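Local coordinates for uncharacterized protein (Acinetobacter baumannii, PDB 4PAR), which probably cuts DNA containing 5-hydroxymethylcytosine, pairing a VSR-like endonuclease domain with an SRA-like domain, at residues Phe40-Val45 with Phe64-Ile69; Asp93-Ser98 with His118-Val123. The protein carries 3 engineered substitutions. All blocks are in the same frame, centred on the assembly; numbering follows the deposited sequence.

Contact 1 (Phe40-Val45 with Phe64-Ile69); sequences FTLKFV and FPQLGI
F64 and P65, at the start of the tight turn between strands 57-64 and 69-74, pack against K43 and F44, in the loop that runs from helix 26-37 into strand 45-51. The turn is closed by backbone hydrogen bonds in both directions between F64 and I69, with G68 and I69 both facing F64 as a G1 beta bulge, and G68 sits at positive phi. The two backbones come nearest at F44 and F64, whose CA atoms are 4.6 Å apart. The F64 ring reaches over with its CE1 3.6 Å from F44 CB, while the F44 ring itself leads off toward I34 of helix 26-37; its CG sits between the backbone N and the carbonyl carbon (chi1 66°). K43 O meets the rim of the F64 ring near its plane, 3.3 Å from F64 CD1, and also lies 3.4 Å from P65 CD. Farther along the turn, L67 CD1 touches L42 CG at 4.0 Å, the two side chains crossing at about a right angle. Q66 extends beyond CG (chi2 176°) and brings its amide to the T41 carbonyl, where Q66 NE2 gives a weak hydrogen bond to T41 O at 3.4 Å. V45 CG2 adds a light touch on P65 CG, 4.2 Å away. I150 of helix 136-159 packs on both L42 and F64. The join rests on packing spread over several residues, part of it against the K43 carbonyl, and the one weak Q66 bond adds little direction.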
loop_
_atom_site.group_PDB
_atom_site.type_symbol
_atom_site.label_atom_id
_atom_site.label_comp_id
_atom_site.label_asym_id
_atom_site.label_seq_id
_atom_site.Cartn_x
_atom_site.Cartn_y
_atom_site.Cartn_z
ATOM N N PHE F 40 0.112 -31.441 -15.421
ATOM C CA PHE F 40 0.125 -30.739 -14.146
ATOM C C PHE F 40 0.715 -31.559 -13.002
ATOM O O PHE F 40 0.721 -31.123 -11.853
ATOM C CB PHE F 40 -1.280 -30.248 -13.822
ATOM C CG PHE F 40 -1.733 -29.150 -14.736
ATOM C CD1 PHE F 40 -2.389 -29.442 -15.920
ATOM C CD2 PHE F 40 -1.446 -27.828 -14.441
ATOM C CE1 PHE F 40 -2.783 -28.432 -16.775
ATOM C CE2 PHE F 40 -1.836 -26.816 -15.291
ATOM C CZ PHE F 40 -2.506 -27.119 -16.460
ATOM N N THR F 41 1.233 -32.739 -13.319
ATOM C CA THR F 41 2.108 -33.422 -12.376
ATOM C C THR F 41 3.425 -32.647 -12.304
ATOM O O THR F 41 4.253 -32.881 -11.423
ATOM C CB THR F 41 2.376 -34.886 -12.776
ATOM O OG1 THR F 41 3.092 -34.926 -14.016
ATOM C CG2 THR F 41 1.067 -35.648 -12.920
ATOM N N LEU F 42 3.598 -31.719 -13.242
ATOM C CA LEU F 42 4.764 -30.845 -13.286
ATOM C C LEU F 42 4.483 -29.500 -12.628
ATOM O O LEU F 42 3.701 -28.706 -13.141
ATOM C CB LEU F 42 5.204 -30.619 -14.733
ATOM C CG LEU F 42 6.297 -31.515 -15.311
ATOM C CD1 LEU F 42 6.019 -32.981 -15.034
ATOM C CD2 LEU F 42 6.410 -31.265 -16.804
ATOM N N LYS F 43 5.126 -29.237 -11.498
ATOM C CA LYS F 43 4.988 -27.939 -10.855
ATOM C C LYS F 43 5.747 -26.912 -11.675
ATOM O O LYS F 43 6.780 -27.230 -12.263
ATOM C CB LYS F 43 5.503 -27.975 -9.411
ATOM C CG LYS F 43 5.316 -26.670 -8.650
ATOM C CD LYS F 43 5.745 -26.791 -7.194
ATOM C CE LYS F 43 5.617 -25.456 -6.471
ATOM N NZ LYS F 43 6.002 -25.541 -5.033
ATOM N N PHE F 44 5.227 -25.691 -11.737
ATOM C CA PHE F 44 5.919 -24.622 -12.450
ATOM C C PHE F 44 5.796 -23.290 -11.719
ATOM O O PHE F 44 4.856 -23.072 -10.950
ATOM C CB PHE F 44 5.394 -24.494 -13.883
ATOM C CG PHE F 44 3.966 -24.032 -13.974
ATOM C CD1 PHE F 44 3.655 -22.681 -13.972
ATOM C CD2 PHE F 44 2.941 -24.945 -14.087
ATOM C CE1 PHE F 44 2.355 -22.260 -14.058
ATOM C CE2 PHE F 44 1.634 -24.524 -14.172
ATOM C CZ PHE F 44 1.342 -23.182 -14.159
ATOM N N VAL F 45 6.763 -22.408 -11.955
ATOM C CA VAL F 45 6.782 -21.088 -11.331
ATOM C C VAL F 45 7.099 -20.033 -12.390
ATOM O O VAL F 45 7.993 -20.227 -13.216
ATOM C CB VAL F 45 7.833 -21.000 -10.190
ATOM C CG1 VAL F 45 7.689 -19.697 -9.421
ATOM C CG2 VAL F 45 7.717 -22.180 -9.252
ATOM N N PHE F 64 10.507 -24.885 -14.040
ATOM C CA PHE F 64 10.115 -26.189 -13.520
ATOM C C PHE F 64 11.180 -26.695 -12.551
ATOM O O PHE F 64 12.278 -27.082 -12.974
ATOM C CB PHE F 64 9.916 -27.196 -14.653
ATOM C CG PHE F 64 8.913 -26.766 -15.677
ATOM C CD1 PHE F 64 7.563 -27.023 -15.496
ATOM C CD2 PHE F 64 9.318 -26.119 -16.831
ATOM C CE1 PHE F 64 6.639 -26.632 -16.445
ATOM C CE2 PHE F 64 8.400 -25.726 -17.779
ATOM C CZ PHE F 64 7.059 -25.983 -17.587
ATOM N N PRO F 65 10.858 -26.684 -11.249
ATOM C CA PRO F 65 11.756 -27.048 -10.149
ATOM C C PRO F 65 12.123 -28.520 -10.131
ATOM O O PRO F 65 13.259 -28.860 -9.807
ATOM C CB PRO F 65 10.941 -26.692 -8.901
ATOM C CG PRO F 65 9.926 -25.713 -9.373
ATOM C CD PRO F 65 9.578 -26.162 -10.750
ATOM N N GLN F 66 11.169 -29.378 -10.468
ATOM C CA GLN F 66 11.398 -30.814 -10.423
ATOM C C GLN F 66 12.396 -31.239 -11.485
ATOM O O GLN F 66 13.167 -32.173 -11.283
ATOM C CB GLN F 66 10.086 -31.569 -10.611
ATOM C CG GLN F 66 8.994 -31.129 -9.665
ATOM C CD GLN F 66 7.687 -31.829 -9.938
ATOM O OE1 GLN F 66 6.739 -31.711 -9.167
ATOM N NE2 GLN F 66 7.627 -32.562 -11.043
ATOM N N LEU F 67 12.355 -30.560 -12.627
ATOM C CA LEU F 67 13.240 -30.879 -13.742
ATOM C C LEU F 67 14.470 -29.967 -13.802
ATOM O O LEU F 67 15.370 -30.185 -14.614
ATOM C CB LEU F 67 12.476 -30.788 -15.069
ATOM C CG LEU F 67 11.407 -31.825 -15.432
ATOM C CD1 LEU F 67 10.204 -31.783 -14.501
ATOM C CD2 LEU F 67 10.959 -31.615 -16.871
ATOM N N GLY F 68 14.515 -28.964 -12.930
ATOM C CA GLY F 68 15.561 -27.959 -12.982
ATOM C C GLY F 68 15.652 -27.296 -14.345
ATOM O O GLY F 68 16.738 -27.130 -14.890
ATOM N N ILE F 69 14.507 -26.916 -14.906
ATOM C CA ILE F 69 14.496 -26.324 -16.243
ATOM C C ILE F 69 13.905 -24.923 -16.267
ATOM O O ILE F 69 12.830 -24.686 -15.721
ATOM C CB ILE F 69 13.702 -27.188 -17.234
ATOM C CG1 ILE F 69 14.414 -28.519 -17.463
ATOM C CG2 ILE F 69 13.518 -26.451 -18.545
ATOM C CD1 ILE F 69 13.899 -29.282 -18.652
#

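Contact 2 (Asp93-Ser98 with His118-Val123)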
loop_
_atom_site.group_PDB
_atom_site.type_symbol
_atom_site.label_atom_id
_atom_site.label_comp_id
_atom_site.label_asym_id
_atom_site.label_seq_id
_atom_site.Cartn_x
_atom_site.Cartn_y
_atom_site.Cartn_z
ATOM N N ASP F 93 24.559 -20.719 -19.099
ATOM C CA ASP F 93 23.354 -21.309 -18.521
ATOM C C ASP F 93 22.573 -20.344 -17.620
ATOM O O ASP F 93 21.672 -20.760 -16.892
ATOM C CB ASP F 93 23.705 -22.588 -17.759
ATOM C CG ASP F 93 23.324 -23.844 -18.534
ATOM O OD1 ASP F 93 22.211 -23.874 -19.106
ATOM O OD2 ASP F 93 24.138 -24.792 -18.583
ATOM N N GLU F 94 22.943 -19.068 -17.643
ATOM C CA GLU F 94 22.275 -18.070 -16.814
ATOM C C GLU F 94 21.452 -17.105 -17.671
ATOM O O GLU F 94 21.771 -16.890 -18.839
ATOM C CB GLU F 94 23.309 -17.300 -15.993
ATOM C CG GLU F 94 24.161 -18.176 -15.098
ATOM C CD GLU F 94 25.138 -17.371 -14.269
ATOM O OE1 GLU F 94 25.280 -16.160 -14.540
ATOM O OE2 GLU F 94 25.762 -17.946 -13.350
ATOM N N PRO F 95 20.381 -16.528 -17.096
ATOM C CA PRO F 95 19.476 -15.663 -17.866
ATOM C C PRO F 95 20.147 -14.409 -18.419
ATOM O O PRO F 95 21.207 -14.009 -17.942
ATOM C CB PRO F 95 18.399 -15.288 -16.844
ATOM C CG PRO F 95 19.039 -15.492 -15.523
ATOM C CD PRO F 95 19.944 -16.659 -15.696
ATOM N N LEU F 96 19.537 -13.812 -19.435
ATOM C CA LEU F 96 20.076 -12.602 -20.049
ATOM C C LEU F 96 19.597 -11.337 -19.337
ATOM O O LEU F 96 20.175 -10.262 -19.502
ATOM C CB LEU F 96 19.686 -12.536 -21.529
ATOM C CG LEU F 96 20.427 -13.362 -22.586
ATOM C CD1 LEU F 96 21.176 -14.535 -21.993
ATOM C CD2 LEU F 96 19.444 -13.850 -23.637
ATOM N N TYR F 97 18.545 -11.469 -18.536
ATOM C CA TYR F 97 17.907 -10.302 -17.935
ATOM C C TYR F 97 18.154 -10.257 -16.446
ATOM O O TYR F 97 17.931 -11.244 -15.749
ATOM C CB TYR F 97 16.400 -10.303 -18.195
ATOM C CG TYR F 97 16.004 -10.287 -19.651
ATOM C CD1 TYR F 97 15.929 -11.466 -20.377
ATOM C CD2 TYR F 97 15.687 -9.097 -20.294
ATOM C CE1 TYR F 97 15.559 -11.466 -21.703
ATOM C CE2 TYR F 97 15.315 -9.085 -21.624
ATOM C CZ TYR F 97 15.254 -10.276 -22.323
ATOM O OH TYR F 97 14.887 -10.294 -23.646
ATOM N N SER F 98 18.594 -9.104 -15.956
ATOM C CA SER F 98 18.932 -8.964 -14.548
ATOM C C SER F 98 18.315 -7.705 -13.954
ATOM O O SER F 98 17.633 -6.958 -14.643
ATOM C CB SER F 98 20.448 -8.947 -14.373
ATOM O OG SER F 98 21.037 -7.970 -15.211
ATOM N N HIS F 118 21.114 -26.132 -13.473
ATOM C CA HIS F 118 19.865 -25.970 -14.213
ATOM C C HIS F 118 20.129 -25.610 -15.678
ATOM O O HIS F 118 21.111 -24.940 -15.997
ATOM C CB HIS F 118 18.985 -24.896 -13.566
ATOM C CG HIS F 118 18.639 -25.165 -12.133
ATOM N ND1 HIS F 118 18.104 -24.201 -11.305
ATOM C CD2 HIS F 118 18.747 -26.288 -11.383
ATOM C CE1 HIS F 118 17.897 -24.719 -10.107
ATOM N NE2 HIS F 118 18.281 -25.982 -10.126
ATOM N N LYS F 119 19.250 -26.064 -16.565
ATOM C CA LYS F 119 19.327 -25.711 -17.978
ATOM C C LYS F 119 18.409 -24.529 -18.275
ATOM O O LYS F 119 17.339 -24.408 -17.686
ATOM C CB LYS F 119 18.950 -26.908 -18.856
ATOM C CG LYS F 119 19.033 -26.639 -20.359
ATOM C CD LYS F 119 20.437 -26.206 -20.776
ATOM C CE LYS F 119 20.503 -25.851 -22.256
ATOM N NZ LYS F 119 20.170 -27.011 -23.125
ATOM N N ILE F 120 18.836 -23.646 -19.171
ATOM C CA ILE F 120 17.978 -22.553 -19.615
ATOM C C ILE F 120 17.714 -22.628 -21.110
ATOM O O ILE F 120 18.644 -22.623 -21.920
ATOM C CB ILE F 120 18.578 -21.178 -19.296
ATOM C CG1 ILE F 120 18.518 -20.920 -17.794
ATOM C CG2 ILE F 120 17.818 -20.088 -20.035
ATOM C CD1 ILE F 120 18.777 -19.484 -17.413
ATOM N N PHE F 121 16.437 -22.716 -21.466
ATOM C CA PHE F 121 16.032 -22.662 -22.857
ATOM C C PHE F 121 15.555 -21.262 -23.189
ATOM O O PHE F 121 14.903 -20.607 -22.375
ATOM C CB PHE F 121 14.934 -23.675 -23.143
ATOM C CG PHE F 121 15.388 -25.096 -23.049
ATOM C CD1 PHE F 121 16.123 -25.669 -24.075
ATOM C CD2 PHE F 121 15.075 -25.865 -21.941
ATOM C CE1 PHE F 121 16.539 -26.981 -23.998
ATOM C CE2 PHE F 121 15.489 -27.180 -21.857
ATOM C CZ PHE F 121 16.223 -27.738 -22.889
ATOM N N ARG F 122 15.876 -20.796 -24.388
ATOM C CA ARG F 122 15.493 -19.447 -24.761
ATOM C C ARG F 122 14.490 -19.440 -25.898
ATOM O O ARG F 122 14.430 -20.372 -26.700
ATOM C CB ARG F 122 16.731 -18.632 -25.134
ATOM C CG ARG F 122 17.468 -18.138 -23.918
ATOM C CD ARG F 122 18.724 -17.365 -24.250
ATOM N NE ARG F 122 19.515 -17.189 -23.039
ATOM C CZ ARG F 122 20.418 -18.064 -22.611
ATOM N NH1 ARG F 122 20.665 -19.166 -23.312
ATOM N NH2 ARG F 122 21.083 -17.833 -21.488
ATOM N N VAL F 123 13.677 -18.390 -25.946
ATOM C CA VAL F 123 12.795 -18.200 -27.084
ATOM C C VAL F 123 13.038 -16.838 -27.722
ATOM O O VAL F 123 12.834 -15.807 -27.088
ATOM C CB VAL F 123 11.333 -18.334 -26.683
ATOM C CG1 VAL F 123 10.444 -18.282 -27.925
ATOM C CG2 VAL F 123 11.122 -19.633 -25.915
#
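I120 points its side chain into the bend at D93-P95, and this is the close-packed part of the contact. I120 CD1 lies against P95 CD at 3.5 Å, the two side chains crossing at about a right angle. CG1 of I120 stands anti to the carbonyl carbon (chi1 -71°), which lays it against D93 O. P95 in turn rests on A58 and T60 of strand 57-64, and both P95 and I120 are buried. Next to it the R122 side chain, extended from CG to NE, runs past L96, with L96 CD1 3.3 Å from R122 NE. The guanidinium has I120 CG2 over the centre of one face, and E94 O lies at its edge, in the plane. R122 NH2 is 2.9 Å from E94 O, but the N-H...O angle of 117° makes the bond weak. The firmer hold on R122 is the salt bridge from its NE to E72, whose other carboxylate oxygen takes the L96 N-H; E72 thus bonds to both sides and probably helps to position them. The D93 end is looser and more open to solvent. There D93 OD1 accepts a weak bond from I120 N at 3.4 Å and touches K119 CD, yet it remains 5.5 Å from K119 NZ, too far for an ion pair. A loop leading into strand 97-99 thus lies across strand 119-124, outermost in the sheet within this chain, while F121 and V123 pack on helix 136-159, consistent with the layered alpha/beta build of PD-(D/E)XK nucleases, this region's clan.

Overall arrangement
Both contacts belong to the N-terminal PvuRts1 I-like nuclease region, their centres about 16 Å apart, and strand 69-74 joins them through the sheet. The turn of contact 1 runs straight into that strand, which pairs in parallel with strand 119-124 of contact 2. They also touch directly: G68 O probably accepts a hydrogen bond from K119 N at 3.2 Å, and I69 CG2 packs on F121 CD2 at 3.8 Å. Helix 136-159 spans both, meeting L42 and F64 in one and F121 and V123 in the other. Neither reaches the bound DNA, the nearest atoms being about 13 Å away for contact 1 and about 16 Å for contact 2.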